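Local coordinates for fibronectin type III domain-containing protein (Simiduia agarivorans, PDB 6P2K) that probably hydrolyses beta-glucans such as xyloglucan as a glycoside hydrolase of family 74, its catalytic part being built from seven-bladed beta-propellers, at residues Tyr224-Glu229 / Phe240-Thr245; Arg263-Pro268 / Val281-Val286; Gly645-Ile650 / Phe664-Ala669. One frame throughout, in Å; residues are numbered along the deposited sequence.

Interaction 1. Residues Tyr224-Glu229 / Phe240-Thr245; sequences YATYAE and FLVYAT
Ala225 and Tyr243 make one antiparallel hydrogen-bonded pair and Tyr227 and Leu241 the next, with the axes of strands 224-228 and 241-245 at 142° and 4.7 Å apart at closest approach. Among the four bonds of these pairs, Tyr243 N to Ala225 O is the shortest at 2.8 Å. Between them Thr226 and Val242 form a non-hydrogen-bonded pair, their CA atoms 4.4 Å apart against 5.4 Å for those of Ala225 and Tyr243; a CA-H...O contact of Thr226 CA with Leu241 O at 3.1 Å goes with it.

On the face carrying Tyr224, Thr226, Val242 and Ala244, Tyr224 CG stands anti to the carbonyl carbon, beside the backbone N (chi1 -55°), and from there the ring brings CD1 to 3.6 Å from Ala244 CB. On the face of Ala225, Tyr227 and Tyr243, the two tyrosine side chains cross at about a right angle, CD1 to CD1 4.1 Å. Beyond the last pair, Ala228 CB sits over one face of the Phe240 ring, 3.7 Å from its centroid and shifted toward the rim, a CH-pi contact.

The hydroxyl of Tyr224 is hydrogen-bonded to His279 ND1 and Trp299 NE1. Strands 222-228 and 241-246 are the two inner strands of a four-stranded propeller blade, flanked by strands 210-216 and 253-254; Thr226 and Val242 pack on Pro268 and Tyr265 of strand 265-270, while Tyr227 and Tyr243 face Pro203 in a loop.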
loop_
_atom_site.group_PDB
_atom_site.type_symbol
_atom_site.label_atom_id
_atom_site.label_comp_id
_atom_site.label_asym_id
_atom_site.label_seq_id
_atom_site.Cartn_x
_atom_site.Cartn_y
_atom_site.Cartn_z
ATOM N N TYR B 224 -1.566 -48.922 -42.492
ATOM C CA TYR B 224 -0.733 -48.376 -41.430
ATOM C C TYR B 224 -1.157 -48.963 -40.091
ATOM O O TYR B 224 -2.340 -49.232 -39.859
ATOM C CB TYR B 224 -0.824 -46.846 -41.371
ATOM C CG TYR B 224 -0.497 -46.156 -42.676
ATOM C CD1 TYR B 224 0.804 -45.778 -42.977
ATOM C CD2 TYR B 224 -1.491 -45.880 -43.604
ATOM C CE1 TYR B 224 1.106 -45.145 -44.168
ATOM C CE2 TYR B 224 -1.198 -45.249 -44.797
ATOM C CZ TYR B 224 0.102 -44.884 -45.074
ATOM O OH TYR B 224 0.397 -44.256 -46.262
ATOM N N ALA B 225 -0.187 -49.151 -39.200
ATOM C CA ALA B 225 -0.477 -49.805 -37.932
ATOM C C ALA B 225 0.565 -49.415 -36.894
ATOM O O ALA B 225 1.682 -49.008 -37.224
ATOM C CB ALA B 225 -0.523 -51.327 -38.095
ATOM N N THR B 226 0.170 -49.540 -35.629
ATOM C CA THR B 226 1.083 -49.461 -34.498
ATOM C C THR B 226 1.081 -50.801 -33.779
ATOM O O THR B 226 0.029 -51.429 -33.619
ATOM C CB THR B 226 0.701 -48.344 -33.519
ATOM O OG1 THR B 226 -0.344 -48.802 -32.653
ATOM C CG2 THR B 226 0.232 -47.106 -34.266
ATOM N N TYR B 227 2.262 -51.240 -33.354
ATOM C CA TYR B 227 2.428 -52.537 -32.716
ATOM C C TYR B 227 3.112 -52.358 -31.370
ATOM O O TYR B 227 4.022 -51.534 -31.230
ATOM C CB TYR B 227 3.237 -53.489 -33.598
ATOM C CG TYR B 227 2.412 -54.213 -34.636
ATOM C CD1 TYR B 227 2.165 -53.639 -35.877
ATOM C CD2 TYR B 227 1.888 -55.476 -34.380
ATOM C CE1 TYR B 227 1.414 -54.301 -36.834
ATOM C CE2 TYR B 227 1.139 -56.146 -35.329
ATOM C CZ TYR B 227 0.906 -55.555 -36.553
ATOM O OH TYR B 227 0.163 -56.222 -37.499
ATOM N N ALA B 228 2.673 -53.134 -30.387
ATOM C CA ALA B 228 3.120 -52.978 -29.014
ATOM C C ALA B 228 3.550 -54.319 -28.444
ATOM O O ALA B 228 3.088 -55.376 -28.884
ATOM C CB ALA B 228 2.017 -52.388 -28.134
ATOM N N GLU B 229 4.435 -54.261 -27.453
ATOM C CA GLU B 229 4.778 -55.452 -26.694
ATOM C C GLU B 229 3.519 -56.039 -26.064
ATOM O O GLU B 229 2.535 -55.335 -25.817
ATOM C CB GLU B 229 5.808 -55.119 -25.613
ATOM C CG GLU B 229 7.070 -54.429 -26.121
ATOM C CD GLU B 229 8.231 -54.512 -25.140
ATOM O OE1 GLU B 229 8.159 -55.336 -24.199
ATOM O OE2 GLU B 229 9.211 -53.748 -25.305
ATOM N N PHE B 240 5.231 -47.886 -28.315
ATOM C CA PHE B 240 4.482 -48.398 -29.457
ATOM C C PHE B 240 5.141 -47.883 -30.729
ATOM O O PHE B 240 5.438 -46.688 -30.837
ATOM C CB PHE B 240 3.016 -47.954 -29.419
ATOM C CG PHE B 240 2.231 -48.456 -28.228
ATOM C CD1 PHE B 240 2.837 -49.161 -27.197
ATOM C CD2 PHE B 240 0.868 -48.214 -28.150
ATOM C CE1 PHE B 240 2.098 -49.607 -26.112
ATOM C CE2 PHE B 240 0.125 -48.656 -27.071
ATOM C CZ PHE B 240 0.740 -49.356 -26.052
ATOM N N LEU B 241 5.364 -48.773 -31.691
ATOM C CA LEU B 241 6.058 -48.411 -32.917
ATOM C C LEU B 241 5.102 -48.427 -34.103
ATOM O O LEU B 241 4.166 -49.227 -34.161
ATOM C CB LEU B 241 7.243 -49.346 -33.174
ATOM C CG LEU B 241 8.399 -49.110 -32.200
ATOM C CD1 LEU B 241 9.564 -50.042 -32.480
ATOM C CD2 LEU B 241 8.841 -47.652 -32.252
ATOM N N VAL B 242 5.354 -47.527 -35.051
ATOM C CA VAL B 242 4.461 -47.272 -36.175
ATOM C C VAL B 242 5.059 -47.884 -37.431
ATOM O O VAL B 242 6.258 -47.737 -37.698
ATOM C CB VAL B 242 4.221 -45.762 -36.361
ATOM C CG1 VAL B 242 3.043 -45.521 -37.293
ATOM C CG2 VAL B 242 3.995 -45.097 -35.011
ATOM N N TYR B 243 4.219 -48.564 -38.209
ATOM C CA TYR B 243 4.672 -49.275 -39.393
ATOM C C TYR B 243 3.703 -49.034 -40.538
ATOM O O TYR B 243 2.576 -48.573 -40.349
ATOM C CB TYR B 243 4.801 -50.781 -39.139
ATOM C CG TYR B 243 5.759 -51.159 -38.036
ATOM C CD1 TYR B 243 5.351 -51.168 -36.709
ATOM C CD2 TYR B 243 7.068 -51.526 -38.326
ATOM C CE1 TYR B 243 6.222 -51.522 -35.699
ATOM C CE2 TYR B 243 7.947 -51.883 -37.322
ATOM C CZ TYR B 243 7.518 -51.878 -36.011
ATOM O OH TYR B 243 8.386 -52.231 -35.005
ATOM N N ALA B 244 4.164 -49.366 -41.739
ATOM C CA ALA B 244 3.352 -49.284 -42.938
ATOM C C ALA B 244 3.696 -50.452 -43.843
ATOM O O ALA B 244 4.851 -50.883 -43.912
ATOM C CB ALA B 244 3.566 -47.966 -43.688
ATOM N N THR B 245 2.680 -50.970 -44.519
ATOM C CA THR B 245 2.896 -51.978 -45.536
ATOM C C THR B 245 1.871 -51.778 -46.630
ATOM O O THR B 245 0.797 -51.204 -46.422
ATOM C CB THR B 245 2.789 -53.407 -44.996
ATOM O OG1 THR B 245 2.976 -54.335 -46.075
ATOM C CG2 THR B 245 1.416 -53.639 -44.395
#

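Interaction 2. Residues Arg263-Pro268 / Val281-Val286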
loop_
_atom_site.group_PDB
_atom_site.type_symbol
_atom_site.label_atom_id
_atom_site.label_comp_id
_atom_site.label_asym_id
_atom_site.label_seq_id
_atom_site.Cartn_x
_atom_site.Cartn_y
_atom_site.Cartn_z
ATOM N N ARG B 263 6.588 -43.587 -27.187
ATOM C CA ARG B 263 5.229 -43.093 -27.021
ATOM C C ARG B 263 4.230 -44.177 -27.399
ATOM O O ARG B 263 4.499 -45.027 -28.252
ATOM C CB ARG B 263 4.976 -41.835 -27.864
ATOM C CG ARG B 263 5.955 -40.705 -27.604
ATOM C CD ARG B 263 5.913 -40.258 -26.152
ATOM N NE ARG B 263 6.264 -38.847 -26.007
ATOM C CZ ARG B 263 6.044 -38.131 -24.906
ATOM N NH1 ARG B 263 5.479 -38.695 -23.845
ATOM N NH2 ARG B 263 6.394 -36.852 -24.867
ATOM N N ARG B 264 3.060 -44.129 -26.758
ATOM C CA ARG B 264 2.030 -45.153 -26.932
ATOM C C ARG B 264 1.108 -44.808 -28.104
ATOM O O ARG B 264 -0.105 -44.659 -27.958
ATOM C CB ARG B 264 1.233 -45.317 -25.643
ATOM C CG ARG B 264 2.059 -45.666 -24.419
ATOM C CD ARG B 264 1.338 -45.209 -23.167
ATOM N NE ARG B 264 1.760 -45.924 -21.969
ATOM C CZ ARG B 264 2.374 -45.348 -20.940
ATOM N NH1 ARG B 264 2.646 -44.051 -20.975
ATOM N NH2 ARG B 264 2.722 -46.065 -19.881
ATOM N N TYR B 265 1.712 -44.686 -29.285
ATOM C CA TYR B 265 0.959 -44.331 -30.481
ATOM C C TYR B 265 -0.100 -45.385 -30.779
ATOM O O TYR B 265 0.162 -46.588 -30.702
ATOM C CB TYR B 265 1.902 -44.185 -31.675
ATOM C CG TYR B 265 2.920 -43.080 -31.522
ATOM C CD1 TYR B 265 2.526 -41.749 -31.471
ATOM C CD2 TYR B 265 4.277 -43.366 -31.437
ATOM C CE1 TYR B 265 3.452 -40.732 -31.335
ATOM C CE2 TYR B 265 5.214 -42.352 -31.302
ATOM C CZ TYR B 265 4.794 -41.039 -31.250
ATOM O OH TYR B 265 5.712 -40.022 -31.113
ATOM N N TRP B 266 -1.302 -44.931 -31.123
ATOM C CA TRP B 266 -2.398 -45.858 -31.368
ATOM C C TRP B 266 -3.444 -45.194 -32.253
ATOM O O TRP B 266 -3.423 -43.981 -32.479
ATOM C CB TRP B 266 -2.996 -46.358 -30.043
ATOM C CG TRP B 266 -3.931 -45.414 -29.312
ATOM C CD1 TRP B 266 -4.103 -44.071 -29.523
ATOM C CD2 TRP B 266 -4.807 -45.760 -28.232
ATOM N NE1 TRP B 266 -5.042 -43.571 -28.654
ATOM C CE2 TRP B 266 -5.490 -44.588 -27.851
ATOM C CE3 TRP B 266 -5.089 -46.954 -27.558
ATOM C CZ2 TRP B 266 -6.431 -44.574 -26.824
ATOM C CZ3 TRP B 266 -6.024 -46.937 -26.542
ATOM C CH2 TRP B 266 -6.682 -45.754 -26.183
ATOM N N TYR B 267 -4.366 -46.016 -32.747
ATOM C CA TYR B 267 -5.496 -45.568 -33.553
ATOM C C TYR B 267 -5.100 -44.672 -34.732
ATOM O O TYR B 267 -5.607 -43.555 -34.860
ATOM C CB TYR B 267 -6.512 -44.848 -32.677
ATOM C CG TYR B 267 -7.373 -45.745 -31.820
ATOM C CD1 TYR B 267 -6.867 -46.325 -30.667
ATOM C CD2 TYR B 267 -8.698 -45.992 -32.150
ATOM C CE1 TYR B 267 -7.651 -47.136 -29.869
ATOM C CE2 TYR B 267 -9.492 -46.803 -31.358
ATOM C CZ TYR B 267 -8.963 -47.373 -30.219
ATOM O OH TYR B 267 -9.748 -48.178 -29.427
ATOM N N PRO B 268 -4.211 -45.133 -35.616
ATOM C CA PRO B 268 -3.913 -44.336 -36.809
ATOM C C PRO B 268 -5.148 -44.231 -37.691
ATOM O O PRO B 268 -6.033 -45.088 -37.661
ATOM C CB PRO B 268 -2.793 -45.122 -37.496
ATOM C CG PRO B 268 -3.001 -46.524 -37.049
ATOM C CD PRO B 268 -3.491 -46.421 -35.633
ATOM N N VAL B 281 -1.988 -39.102 -42.589
ATOM C CA VAL B 281 -2.263 -40.039 -41.506
ATOM C C VAL B 281 -2.280 -39.273 -40.190
ATOM O O VAL B 281 -1.356 -38.505 -39.902
ATOM C CB VAL B 281 -1.231 -41.179 -41.461
ATOM C CG1 VAL B 281 -1.640 -42.219 -40.432
ATOM C CG2 VAL B 281 -1.078 -41.810 -42.837
ATOM N N LEU B 282 -3.325 -39.493 -39.398
ATOM C CA LEU B 282 -3.520 -38.825 -38.118
ATOM C C LEU B 282 -3.134 -39.774 -36.991
ATOM O O LEU B 282 -3.546 -40.938 -36.992
ATOM C CB LEU B 282 -4.977 -38.387 -37.974
ATOM C CG LEU B 282 -5.362 -37.379 -36.898
ATOM C CD1 LEU B 282 -4.583 -36.092 -37.084
ATOM C CD2 LEU B 282 -6.857 -37.120 -36.979
ATOM N N LEU B 283 -2.351 -39.282 -36.029
ATOM C CA LEU B 283 -1.788 -40.171 -35.014
ATOM C C LEU B 283 -1.693 -39.456 -33.672
ATOM O O LEU B 283 -0.918 -38.506 -33.520
ATOM C CB LEU B 283 -0.419 -40.687 -35.448
ATOM C CG LEU B 283 0.216 -41.717 -34.515
ATOM C CD1 LEU B 283 -0.599 -43.008 -34.492
ATOM C CD2 LEU B 283 1.659 -41.994 -34.922
ATOM N N GLY B 284 -2.468 -39.935 -32.698
ATOM C CA GLY B 284 -2.324 -39.532 -31.313
ATOM C C GLY B 284 -1.836 -40.690 -30.463
ATOM O O GLY B 284 -1.189 -41.604 -30.981
ATOM N N ALA B 285 -2.148 -40.682 -29.168
ATOM C CA ALA B 285 -1.670 -41.737 -28.284
ATOM C C ALA B 285 -2.552 -41.813 -27.049
ATOM O O ALA B 285 -3.309 -40.888 -26.741
ATOM C CB ALA B 285 -0.214 -41.507 -27.866
ATOM N N VAL B 286 -2.432 -42.929 -26.339
ATOM C CA VAL B 286 -3.046 -43.077 -25.026
ATOM C C VAL B 286 -2.032 -42.644 -23.976
ATOM O O VAL B 286 -0.844 -42.979 -24.068
ATOM C CB VAL B 286 -3.531 -44.524 -24.797
ATOM C CG1 VAL B 286 -2.423 -45.532 -25.073
ATOM C CG2 VAL B 286 -4.095 -44.689 -23.387
HETATM O O HOH W 1 -4.606 -41.598 -32.972
#
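Val281 opens the contact with CG1 4.3 Å from CB of Pro268, and Leu282 O takes a CA-H...O contact from Pro268 CA. Leu283 has CG anti to the backbone N (chi1 -175°), which sets CG 3.8 Å from Tyr265 CD1; its CD2 touches the same atom. At Gly284 the carbonyl accepts a weak bond from Trp266 N (3.3 Å), while its N donates to a water at 2.7 Å that lies 2.7 Å from Trp266 O and so bridges the two chains. Ala285 CB lies 3.2 Å from Arg264 O, the carbonyl that also receives a weak bond from Val286 N; Arg264 is the centre of an inverse gamma turn. Val286 then sets CB over the six-membered ring of Trp266, 3.5 Å from its centroid and 10° off the normal, with Tyr267 CD1 on the opposite face. An alanine in place of Trp266 would probably open a gap between Val286 and Tyr267 and leave Arg334 O without its weak bond from NE1. The Val286 side chain is about 6 Å from that of the zinc ligand Gln16. This hairpin forms the first two strands of a four-stranded blade: strand 292-300 lines the far side of strand 278-285, and Leu282 reaches strand 336-338.

Interaction 3. Residues Gly645-Ile650 / Phe664-Ala669; sequences GNNWQI and FTPADA
Ile650 and Phe664 form an antiparallel hydrogen-bonded pair where a beta-hairpin of a propeller blade hands over to a helix that begins with a capping box. Ile650 N donates to Phe664 O at 3.0 Å, with an N-H...O angle of 170°. The return bond, Phe664 N to Ile650 O, is weak at 3.4 Å, so the pair is gripped unevenly. Both side chains leave on the same face of the sheet, and their CB atoms touch at 3.8 Å. Phe664 O also takes a close approach from Gln649 CA.

One step further along, the chains diverge, with the CA atoms of Asn647 and Pro666 7.2 Å apart, and Pro666 lies against Asn647 and Trp648. Its CG meets Asn647 CB at 3.9 Å, the two side chains crossing obliquely, while its CD lies 3.7 Å from Trp648 O. That carbonyl is itself hydrogen-bonded to Tyr707 OH. The amide of Asn647 is held through ND2 by Asp644 OD2, and that of Gln649 lies between Leu642 O, bonded to NE2, and Lys662 NZ, bonded to OE1.

Outside this layer, the ring of Phe664 stacks on Trp731 and meets Phe719 obliquely, and both Ile650 and Phe664 touch Met705. The hairpin edge is thereby packed against the next sheet along the chain, through strand 702-709.

The turn from strand to helix is set by Thr665, the N-cap. OG1 stands between the backbone N and the carbonyl carbon (chi1 66°), from where it accepts a weak bond from Asp668 N at 3.3 Å. In return, Thr665 N donates to Asp668 OD2 at 3.0 Å, meeting that oxygen from 36° above the carboxylate plane.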
loop_
_atom_site.group_PDB
_atom_site.type_symbol
_atom_site.label_atom_id
_atom_site.label_comp_id
_atom_site.label_asym_id
_atom_site.label_seq_id
_atom_site.Cartn_x
_atom_site.Cartn_y
_atom_site.Cartn_z
ATOM N N GLY B 645 -28.709 -57.439 6.241
ATOM C CA GLY B 645 -27.734 -57.822 5.235
ATOM C C GLY B 645 -26.780 -56.686 4.928
ATOM O O GLY B 645 -26.395 -55.904 5.805
ATOM N N ASN B 646 -26.395 -56.583 3.660
ATOM C CA ASN B 646 -25.551 -55.493 3.199
ATOM C C ASN B 646 -26.356 -54.305 2.689
ATOM O O ASN B 646 -25.791 -53.430 2.027
ATOM C CB ASN B 646 -24.598 -55.989 2.109
ATOM C CG ASN B 646 -23.571 -56.976 2.639
ATOM O OD1 ASN B 646 -23.165 -56.905 3.799
ATOM N ND2 ASN B 646 -23.152 -57.906 1.788
ATOM N N ASN B 647 -27.655 -54.252 2.987
ATOM C CA ASN B 647 -28.493 -53.153 2.521
ATOM C C ASN B 647 -28.223 -51.892 3.330
ATOM O O ASN B 647 -28.215 -51.922 4.565
ATOM C CB ASN B 647 -29.969 -53.527 2.627
ATOM C CG ASN B 647 -30.394 -54.545 1.588
ATOM O OD1 ASN B 647 -29.990 -54.472 0.425
ATOM N ND2 ASN B 647 -31.214 -55.505 2.004
ATOM N N TRP B 648 -28.007 -50.780 2.635
ATOM C CA TRP B 648 -27.882 -49.494 3.303
ATOM C C TRP B 648 -29.267 -48.949 3.623
ATOM O O TRP B 648 -30.212 -49.125 2.850
ATOM C CB TRP B 648 -27.113 -48.502 2.433
ATOM C CG TRP B 648 -25.649 -48.799 2.343
ATOM C CD1 TRP B 648 -25.068 -50.027 2.200
ATOM C CD2 TRP B 648 -24.580 -47.852 2.389
ATOM N NE1 TRP B 648 -23.702 -49.901 2.151
ATOM C CE2 TRP B 648 -23.376 -48.576 2.264
ATOM C CE3 TRP B 648 -24.522 -46.461 2.522
ATOM C CZ2 TRP B 648 -22.126 -47.954 2.276
ATOM C CZ3 TRP B 648 -23.285 -45.847 2.529
ATOM C CH2 TRP B 648 -22.102 -46.593 2.408
ATOM N N GLN B 649 -29.383 -48.295 4.776
ATOM C CA GLN B 649 -30.659 -47.790 5.261
ATOM C C GLN B 649 -30.452 -46.411 5.868
ATOM O O GLN B 649 -29.324 -45.999 6.152
ATOM C CB GLN B 649 -31.277 -48.733 6.307
ATOM C CG GLN B 649 -31.302 -50.202 5.903
ATOM C CD GLN B 649 -31.628 -51.130 7.064
ATOM O OE1 GLN B 649 -32.485 -52.007 6.951
ATOM N NE2 GLN B 649 -30.939 -50.941 8.184
ATOM N N ILE B 650 -31.557 -45.695 6.063
ATOM C CA ILE B 650 -31.555 -44.430 6.790
ATOM C C ILE B 650 -32.073 -44.699 8.195
ATOM O O ILE B 650 -33.215 -45.143 8.371
ATOM C CB ILE B 650 -32.403 -43.359 6.086
ATOM C CG1 ILE B 650 -31.893 -43.099 4.666
ATOM C CG2 ILE B 650 -32.370 -42.065 6.887
ATOM C CD1 ILE B 650 -30.563 -42.387 4.617
ATOM N N PHE B 664 -35.994 -45.466 6.383
ATOM C CA PHE B 664 -35.991 -45.697 4.941
ATOM C C PHE B 664 -35.158 -46.926 4.616
ATOM O O PHE B 664 -34.011 -47.036 5.058
ATOM C CB PHE B 664 -35.463 -44.484 4.167
ATOM C CG PHE B 664 -36.014 -44.381 2.771
ATOM C CD1 PHE B 664 -37.381 -44.303 2.558
ATOM C CD2 PHE B 664 -35.168 -44.378 1.675
ATOM C CE1 PHE B 664 -37.897 -44.211 1.277
ATOM C CE2 PHE B 664 -35.677 -44.286 0.391
ATOM C CZ PHE B 664 -37.045 -44.203 0.193
ATOM N N THR B 665 -35.733 -47.831 3.835
ATOM C CA THR B 665 -35.125 -49.092 3.440
ATOM C C THR B 665 -35.217 -49.253 1.933
ATOM O O THR B 665 -35.943 -48.512 1.260
ATOM C CB THR B 665 -35.832 -50.267 4.134
ATOM O OG1 THR B 665 -37.178 -50.358 3.651
ATOM C CG2 THR B 665 -35.849 -50.072 5.642
ATOM N N PRO B 666 -34.479 -50.209 1.360
ATOM C CA PRO B 666 -34.668 -50.511 -0.070
ATOM C C PRO B 666 -36.104 -50.836 -0.444
ATOM O O PRO B 666 -36.534 -50.500 -1.556
ATOM C CB PRO B 666 -33.741 -51.714 -0.292
ATOM C CG PRO B 666 -32.655 -51.523 0.705
ATOM C CD PRO B 666 -33.300 -50.899 1.915
ATOM N N ALA B 667 -36.863 -51.483 0.445
ATOM C CA ALA B 667 -38.264 -51.762 0.150
ATOM C C ALA B 667 -39.066 -50.472 0.023
ATOM O O ALA B 667 -39.913 -50.343 -0.870
ATOM C CB ALA B 667 -38.862 -52.663 1.229
ATOM N N ASP B 668 -38.818 -49.507 0.913
ATOM C CA ASP B 668 -39.490 -48.215 0.810
ATOM C C ASP B 668 -39.136 -47.514 -0.495
ATOM O O ASP B 668 -39.995 -46.887 -1.125
ATOM C CB ASP B 668 -39.124 -47.325 1.996
ATOM C CG ASP B 668 -39.437 -47.962 3.331
ATOM O OD1 ASP B 668 -40.459 -48.673 3.428
ATOM O OD2 ASP B 668 -38.662 -47.743 4.286
ATOM N N ALA B 669 -37.870 -47.604 -0.911
ATOM C CA ALA B 669 -37.448 -46.956 -2.148
ATOM C C ALA B 669 -38.130 -47.579 -3.361
ATOM O O ALA B 669 -38.561 -46.864 -4.274
ATOM C CB ALA B 669 -35.927 -47.032 -2.284
#

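Following the chain from the N terminus, interaction 1 encloses the ten residues between its segments, and interaction 2 then closes the hairpin of strands 265-270 and 278-285. Much later, interaction 3 closes the hairpin of strands 648-653 and 661-664, near its open end where helix 666-672 begins. The three lie in series, so none nests in or crosses another. Interactions 1 and 2, with centres 10 Å apart, join two successive blades: Phe240 N probably bonds to Arg263 O and Thr226 OG1 to Tyr265 O, both at 3.0 Å. Interaction 3 is remote, its nearest atoms about 32 Å from interaction 2, and lies on the opposite side of the chain's centre.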